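Long-range contacts in lombricine kinase (Urechis caupo, PDB 3JPZ), which probably catalyses the reversible transfer of a phosphoryl group between ATP and the guanidino compound lombricine: residues G123-L127 with E140-I145; S153-S157 with R239-G243; F179-P184 with W198-I204. Numbering follows the deposited sequence.

Contact 1: G123-L127 with E140-I145; sequences GIRGL and EVERVI
In this phosphagen kinase, a type II beta turn, I124-L127, packs on residues 140-145 of helix 135-149. The turn follows strand 113-122 of the central antiparallel sheet after G123. G123 leads out of the strand in extended form. I124 takes rotamer m, m and points its CA-CB bond at the helix. Its CA lies 6.7 Å from the CA of V141, the closest CA pair between the two segments. I124 CG1 meets V141 CG1 at 4.1 Å, CG2 meets V144 CG1 at 4.2 Å, and CD1 meets I145 CG1 at 4.0 Å. One isoleucine thus touches positions i, i+3 and i+4 of a single helical face. M251 of helix 233-252 touches I124 and V144. R125 takes no part and forms salt bridges with E66 and E257. G126 has phi 96°, as the turn requires, and L127 N hydrogen-bonds to I124 O at 3.2 Å. L127, rotamer m, t, points back to the helix, and F3 of the second subunit packs on it. L127 CD1 lies 3.9 Å from E140 CG and 3.6 Å from V141 CG2.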
# COMPACT_ATOMS: atom_id res chain seq x y z
N GLY A 123 16.83 -9.33 12.72
CA GLY A 123 16.55 -10.03 11.48
C GLY A 123 17.13 -11.43 11.54
O GLY A 123 18.08 -11.68 12.29
N ILE A 124 16.55 -12.35 10.78
CA ILE A 124 17.06 -13.71 10.70
C ILE A 124 17.86 -13.86 9.41
O ILE A 124 17.31 -13.73 8.32
CB ILE A 124 15.91 -14.73 10.74
CG1 ILE A 124 14.97 -14.43 11.92
CG2 ILE A 124 16.44 -16.16 10.83
CD1 ILE A 124 15.64 -14.46 13.29
N ARG A 125 19.15 -14.11 9.53
CA ARG A 125 20.03 -14.14 8.36
C ARG A 125 19.56 -15.20 7.36
O ARG A 125 19.08 -16.27 7.75
CB ARG A 125 21.48 -14.39 8.77
CG ARG A 125 22.44 -14.54 7.59
CD ARG A 125 23.88 -14.32 8.02
NE ARG A 125 24.15 -12.92 8.31
CZ ARG A 125 25.20 -12.49 9.01
NH1 ARG A 125 26.08 -13.35 9.50
NH2 ARG A 125 25.36 -11.19 9.22
N GLY A 126 19.69 -14.88 6.08
CA GLY A 126 19.24 -15.75 5.02
C GLY A 126 17.86 -15.40 4.49
O GLY A 126 17.43 -15.95 3.48
N LEU A 127 17.16 -14.49 5.17
CA LEU A 127 15.76 -14.23 4.85
C LEU A 127 15.45 -12.75 4.66
O LEU A 127 15.88 -11.90 5.44
CB LEU A 127 14.87 -14.79 5.95
CG LEU A 127 15.04 -16.29 6.20
CD1 LEU A 127 14.34 -16.68 7.48
CD2 LEU A 127 14.50 -17.08 5.03
N GLU A 140 8.93 -18.91 7.31
CA GLU A 140 10.19 -19.47 7.79
C GLU A 140 10.77 -18.63 8.92
O GLU A 140 11.32 -19.16 9.87
CB GLU A 140 11.20 -19.60 6.64
CG GLU A 140 12.58 -20.09 7.07
CD GLU A 140 12.57 -21.51 7.61
OE1 GLU A 140 11.49 -22.15 7.59
OE2 GLU A 140 13.63 -21.99 8.07
N VAL A 141 10.66 -17.31 8.82
CA VAL A 141 11.00 -16.46 9.95
C VAL A 141 10.14 -16.84 11.16
O VAL A 141 10.66 -17.14 12.23
CB VAL A 141 10.79 -14.96 9.67
CG1 VAL A 141 11.04 -14.17 10.92
CG2 VAL A 141 11.70 -14.48 8.56
N GLU A 142 8.83 -16.83 10.98
CA GLU A 142 7.92 -17.17 12.06
C GLU A 142 8.24 -18.55 12.64
O GLU A 142 8.17 -18.74 13.85
CB GLU A 142 6.46 -17.16 11.59
CG GLU A 142 5.47 -17.55 12.69
CD GLU A 142 4.06 -17.76 12.17
OE1 GLU A 142 3.92 -18.33 11.07
OE2 GLU A 142 3.10 -17.35 12.85
N ARG A 143 8.59 -19.50 11.79
CA ARG A 143 8.82 -20.86 12.26
C ARG A 143 10.09 -20.89 13.09
O ARG A 143 10.11 -21.43 14.18
CB ARG A 143 8.96 -21.84 11.10
CG ARG A 143 9.20 -23.26 11.59
CD ARG A 143 9.27 -24.26 10.45
NE ARG A 143 10.55 -24.19 9.74
CZ ARG A 143 11.71 -24.59 10.25
NH1 ARG A 143 11.78 -25.08 11.48
NH2 ARG A 143 12.82 -24.48 9.52
N VAL A 144 11.14 -20.29 12.55
CA VAL A 144 12.44 -20.27 13.20
C VAL A 144 12.33 -19.65 14.59
O VAL A 144 12.74 -20.24 15.58
CB VAL A 144 13.46 -19.51 12.34
CG1 VAL A 144 14.74 -19.25 13.12
CG2 VAL A 144 13.76 -20.30 11.07
N ILE A 145 11.76 -18.45 14.66
CA ILE A 145 11.64 -17.74 15.92
C ILE A 145 10.73 -18.48 16.90
O ILE A 145 11.04 -18.61 18.07
CB ILE A 145 11.12 -16.30 15.69
CG1 ILE A 145 12.09 -15.54 14.78
CG2 ILE A 145 10.95 -15.58 17.00
CD1 ILE A 145 11.59 -14.19 14.33

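Contact 2: S153-S157 with R239-G243; sequences SGDLS and RFGRG
A salt-bridge network of one aspartate and two arginines joins a tight loop to helix 233-252, within the catalytic part of the phosphagen kinase fold. The loop 153-157 leads from helix 135-149 into edge strand 158-162. Its D155 and L156 form a short 3-10 turn. G154 has phi 61° and psi -135°, and the positive phi suits glycine. L156 N hydrogen-bonds to S153 O at 3.0 Å and S157 N to G154 O at 3.2 Å, so the loop is compact. Segment 239-243 is regular helix, with G243 N hydrogen-bonded to R239 O at 2.7 Å. The nearest CA atoms are those of L156 and G243, 7.2 Å apart.

R239 comes first. Its chi1 and chi2 are t and its chi3 is m. R239 NE and NH2 both donate hydrogen bonds to D155 OD2, at 3.0 and 2.9 Å. NH1 is held by Q228 of strand 222-229. R239 CG lies 4.2 Å from L156 CD2. F240 points away from the loop; its side chain touches I118 and T120 of strand 113-122. R242, with chi1 and chi2 t and chi3 p, completes the network. R242 NH2 hydrogen-bonds to D155 OD2 at 3.0 Å, and its NE pairs with E238 of the same helix. D155, with chi1 p, offers its carboxylate to the edges of both guanidinium groups. Only OD2 bonds to both arginines. Beside the salt bridges, L156, rotamer m, t, packs against the helix and F212. G243 has no side chain, and L156 CD1 comes to 3.7 Å from G243 CA. The remaining hydrogen bond of the network is R242 NH1 to D155 OD1, 2.8 Å.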
# COMPACT_ATOMS: atom_id res chain seq x y z
N SER A 153 12.80 -21.86 28.73
CA SER A 153 12.14 -22.34 29.94
C SER A 153 12.28 -21.29 31.03
O SER A 153 12.62 -20.14 30.76
CB SER A 153 12.74 -23.67 30.39
OG SER A 153 14.04 -23.48 30.92
N GLY A 154 12.01 -21.69 32.27
CA GLY A 154 12.12 -20.79 33.40
C GLY A 154 11.17 -19.61 33.28
O GLY A 154 10.00 -19.78 32.95
N ASP A 155 11.68 -18.41 33.55
CA ASP A 155 10.86 -17.21 33.47
C ASP A 155 10.68 -16.75 32.03
O ASP A 155 10.03 -15.75 31.77
CB ASP A 155 11.46 -16.09 34.31
CG ASP A 155 12.68 -15.49 33.68
OD1 ASP A 155 13.49 -16.26 33.12
OD2 ASP A 155 12.83 -14.25 33.73
N LEU A 156 11.28 -17.48 31.09
CA LEU A 156 11.09 -17.19 29.67
C LEU A 156 10.16 -18.20 29.02
O LEU A 156 9.99 -18.21 27.81
CB LEU A 156 12.43 -17.17 28.93
CG LEU A 156 13.39 -16.04 29.34
CD1 LEU A 156 14.63 -16.06 28.45
CD2 LEU A 156 12.71 -14.69 29.26
N SER A 157 9.55 -19.05 29.84
CA SER A 157 8.50 -19.93 29.35
C SER A 157 7.30 -19.08 28.96
O SER A 157 6.89 -18.18 29.70
CB SER A 157 8.12 -20.96 30.41
OG SER A 157 9.23 -21.78 30.75
N ARG A 239 17.21 -9.48 31.69
CA ARG A 239 16.30 -10.40 31.03
C ARG A 239 16.40 -10.20 29.52
O ARG A 239 16.41 -11.15 28.76
CB ARG A 239 14.87 -10.15 31.51
CG ARG A 239 13.78 -10.84 30.70
CD ARG A 239 12.43 -10.76 31.41
NE ARG A 239 12.44 -11.49 32.67
CZ ARG A 239 12.45 -10.93 33.87
NH1 ARG A 239 12.44 -9.61 34.00
NH2 ARG A 239 12.46 -11.70 34.96
N PHE A 240 16.49 -8.94 29.12
CA PHE A 240 16.63 -8.57 27.73
C PHE A 240 17.76 -9.33 27.05
O PHE A 240 17.56 -10.02 26.05
CB PHE A 240 16.89 -7.06 27.69
CG PHE A 240 17.04 -6.49 26.32
CD1 PHE A 240 15.93 -6.18 25.55
CD2 PHE A 240 18.31 -6.21 25.83
CE1 PHE A 240 16.08 -5.63 24.29
CE2 PHE A 240 18.46 -5.65 24.58
CZ PHE A 240 17.34 -5.36 23.80
N GLY A 241 18.97 -9.21 27.59
CA GLY A 241 20.13 -9.85 27.02
C GLY A 241 20.11 -11.36 27.20
O GLY A 241 20.56 -12.10 26.33
N ARG A 242 19.61 -11.80 28.34
CA ARG A 242 19.48 -13.23 28.60
C ARG A 242 18.56 -13.86 27.57
O ARG A 242 18.85 -14.92 27.02
CB ARG A 242 18.95 -13.46 30.01
CG ARG A 242 18.68 -14.92 30.34
CD ARG A 242 18.70 -15.15 31.85
NE ARG A 242 17.80 -14.24 32.56
CZ ARG A 242 16.49 -14.39 32.63
NH1 ARG A 242 15.91 -15.41 32.01
NH2 ARG A 242 15.75 -13.52 33.30
N GLY A 243 17.44 -13.19 27.30
CA GLY A 243 16.47 -13.68 26.34
C GLY A 243 17.02 -13.67 24.92
O GLY A 243 16.82 -14.62 24.16

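Contact 3: F179-P184 with W198-I204; sequences FLFQKP and WPDARGI
Segment 179-184 is a loop that runs extended from L180 to P184 beside 198-204, in the catalytic part of the phosphagen kinase fold. The nearest CA pairs are L180-I204, 7.2 Å, and K183-W198, 6.8 Å. P199 follows a cis peptide and opens a type II turn to R202, with R202 N hydrogen-bonded to P199 O at 3.0 Å. Strand 203-207 then begins. K183 and P184 lie over one face of the W198 ring (chi1 t, chi2 -89°). K183 CB makes a CH-pi contact, 3.5 Å from the centroid of the five-membered ring. P184 CD lies 3.4 Å from W198 CH2. F181, chi1 p, meets W198 rim to rim, with planes at 86° and its CE1 3.5 Å from W198 CH2. F181 CE2 reaches I204 CG1 at 3.4 Å. I204 CD1 touches L180 CD1 at 3.7 Å. One water accepts from K183 NZ (2.9 Å) and W198 N (3.1 Å). A second accepts from K183 NZ (3.1 Å) and lies 3.1 Å from W198 O. Direct contact is thus mainly apolar and shape-dependent, with hydrogen-bonded links bridged by water.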
# COMPACT_ATOMS: atom_id res chain seq x y z
N PHE A 179 0.13 -5.62 24.54
CA PHE A 179 1.02 -6.51 23.80
C PHE A 179 0.63 -6.67 22.34
O PHE A 179 1.28 -7.39 21.59
CB PHE A 179 0.98 -7.92 24.41
CG PHE A 179 1.77 -8.06 25.68
CD1 PHE A 179 2.57 -7.04 26.15
CD2 PHE A 179 1.73 -9.26 26.38
CE1 PHE A 179 3.30 -7.20 27.32
CE2 PHE A 179 2.46 -9.42 27.54
CZ PHE A 179 3.24 -8.40 28.01
N LEU A 180 -0.46 -6.03 21.92
CA LEU A 180 -0.96 -6.25 20.58
C LEU A 180 -0.34 -5.29 19.58
O LEU A 180 -0.09 -4.13 19.89
CB LEU A 180 -2.48 -6.07 20.54
CG LEU A 180 -3.12 -6.51 19.22
CD1 LEU A 180 -3.32 -8.01 19.20
CD2 LEU A 180 -4.43 -5.77 18.98
N PHE A 181 -0.10 -5.80 18.37
CA PHE A 181 0.21 -4.94 17.24
C PHE A 181 -0.82 -5.15 16.13
O PHE A 181 -1.39 -6.23 15.99
CB PHE A 181 1.64 -5.17 16.73
CG PHE A 181 1.89 -6.55 16.17
CD1 PHE A 181 1.71 -6.80 14.82
CD2 PHE A 181 2.34 -7.58 16.98
CE1 PHE A 181 1.96 -8.06 14.29
CE2 PHE A 181 2.60 -8.84 16.45
CZ PHE A 181 2.41 -9.08 15.11
N GLN A 182 -1.04 -4.09 15.36
CA GLN A 182 -2.08 -4.06 14.33
C GLN A 182 -1.40 -4.01 12.97
O GLN A 182 -0.20 -3.78 12.89
CB GLN A 182 -2.94 -2.81 14.50
CG GLN A 182 -3.45 -2.55 15.91
CD GLN A 182 -4.82 -3.15 16.14
OE1 GLN A 182 -5.02 -4.35 15.96
NE2 GLN A 182 -5.77 -2.32 16.55
N LYS A 183 -2.16 -4.21 11.90
CA LYS A 183 -1.61 -3.99 10.58
C LYS A 183 -1.06 -2.57 10.53
O LYS A 183 -1.77 -1.60 10.82
CB LYS A 183 -2.67 -4.21 9.49
CG LYS A 183 -2.09 -4.17 8.07
CD LYS A 183 -3.03 -4.79 7.04
CE LYS A 183 -2.55 -4.54 5.60
NZ LYS A 183 -3.60 -4.86 4.59
N PRO A 184 0.22 -2.42 10.20
CA PRO A 184 0.75 -1.06 10.14
C PRO A 184 0.15 -0.26 8.98
O PRO A 184 -0.18 -0.83 7.94
CB PRO A 184 2.24 -1.27 9.95
CG PRO A 184 2.50 -2.63 10.52
CD PRO A 184 1.28 -3.44 10.22
N TRP A 198 -1.08 -9.69 5.24
CA TRP A 198 -1.44 -9.52 6.63
C TRP A 198 -2.64 -10.38 6.99
O TRP A 198 -3.64 -10.34 6.28
CB TRP A 198 -1.78 -8.07 6.92
CG TRP A 198 -1.74 -7.80 8.36
CD1 TRP A 198 -2.77 -7.93 9.24
CD2 TRP A 198 -0.60 -7.42 9.13
NE1 TRP A 198 -2.34 -7.62 10.51
CE2 TRP A 198 -1.02 -7.30 10.46
CE3 TRP A 198 0.73 -7.14 8.81
CZ2 TRP A 198 -0.15 -6.93 11.48
CZ3 TRP A 198 1.59 -6.77 9.82
CH2 TRP A 198 1.15 -6.67 11.14
N PRO A 199 -2.58 -11.13 8.11
CA PRO A 199 -1.51 -11.28 9.11
C PRO A 199 -0.85 -12.65 9.08
O PRO A 199 -0.49 -13.19 10.12
CB PRO A 199 -2.27 -11.16 10.42
CG PRO A 199 -3.73 -11.57 10.08
CD PRO A 199 -3.80 -11.80 8.59
N ASP A 200 -0.72 -13.22 7.89
CA ASP A 200 -0.04 -14.50 7.74
C ASP A 200 1.38 -14.46 8.29
O ASP A 200 2.18 -13.60 7.91
CB ASP A 200 -0.01 -14.88 6.26
CG ASP A 200 0.48 -16.29 6.05
OD1 ASP A 200 1.54 -16.65 6.60
OD2 ASP A 200 -0.21 -17.03 5.33
N ALA A 201 1.68 -15.38 9.21
CA ALA A 201 3.00 -15.48 9.82
C ALA A 201 3.33 -14.28 10.71
O ALA A 201 4.50 -13.98 10.94
CB ALA A 201 4.07 -15.67 8.75
N ARG A 202 2.31 -13.58 11.19
CA ARG A 202 2.49 -12.56 12.22
C ARG A 202 2.05 -13.15 13.53
O ARG A 202 1.11 -13.94 13.57
CB ARG A 202 1.65 -11.32 11.93
CG ARG A 202 2.31 -10.34 11.01
CD ARG A 202 2.57 -10.97 9.65
NE ARG A 202 3.12 -9.99 8.73
CZ ARG A 202 2.86 -9.93 7.43
NH1 ARG A 202 2.03 -10.80 6.88
NH2 ARG A 202 3.41 -8.98 6.69
N GLY A 203 2.71 -12.77 14.62
CA GLY A 203 2.31 -13.27 15.91
C GLY A 203 2.90 -12.54 17.09
O GLY A 203 3.81 -11.73 16.96
N ILE A 204 2.34 -12.85 18.25
CA ILE A 204 2.79 -12.28 19.51
C ILE A 204 3.13 -13.42 20.44
O ILE A 204 2.30 -14.28 20.71
CB ILE A 204 1.68 -11.44 20.15
CG1 ILE A 204 1.26 -10.31 19.21
CG2 ILE A 204 2.15 -10.91 21.49
CD1 ILE A 204 -0.05 -9.64 19.60
O HOH W 1 -2.02 -7.13 3.68
O HOH W 2 -4.77 -7.71 5.05

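Overall arrangement
From the N terminus the chain passes the helices before residue 84, and strand 113-122 of the central sheet then leads into contact 1. Contact 1 closes a short loop behind it, folding the strand's exit onto helix 135-149. The chain then leaves that helix and opens contact 2, whose partner lies 81 intervening residues on, in helix 233-252. Contact 3 is nested inside that long loop. It ties the connection between helices 168-176 and 187-191 to the start of strand 203-207. Contacts 1 and 3 touch where E142 packs on A201, and both reach the second subunit. Contact 2 touches neither of the others; its nearest atoms are about 9 Å from contact 1 and about 10 Å from contact 3.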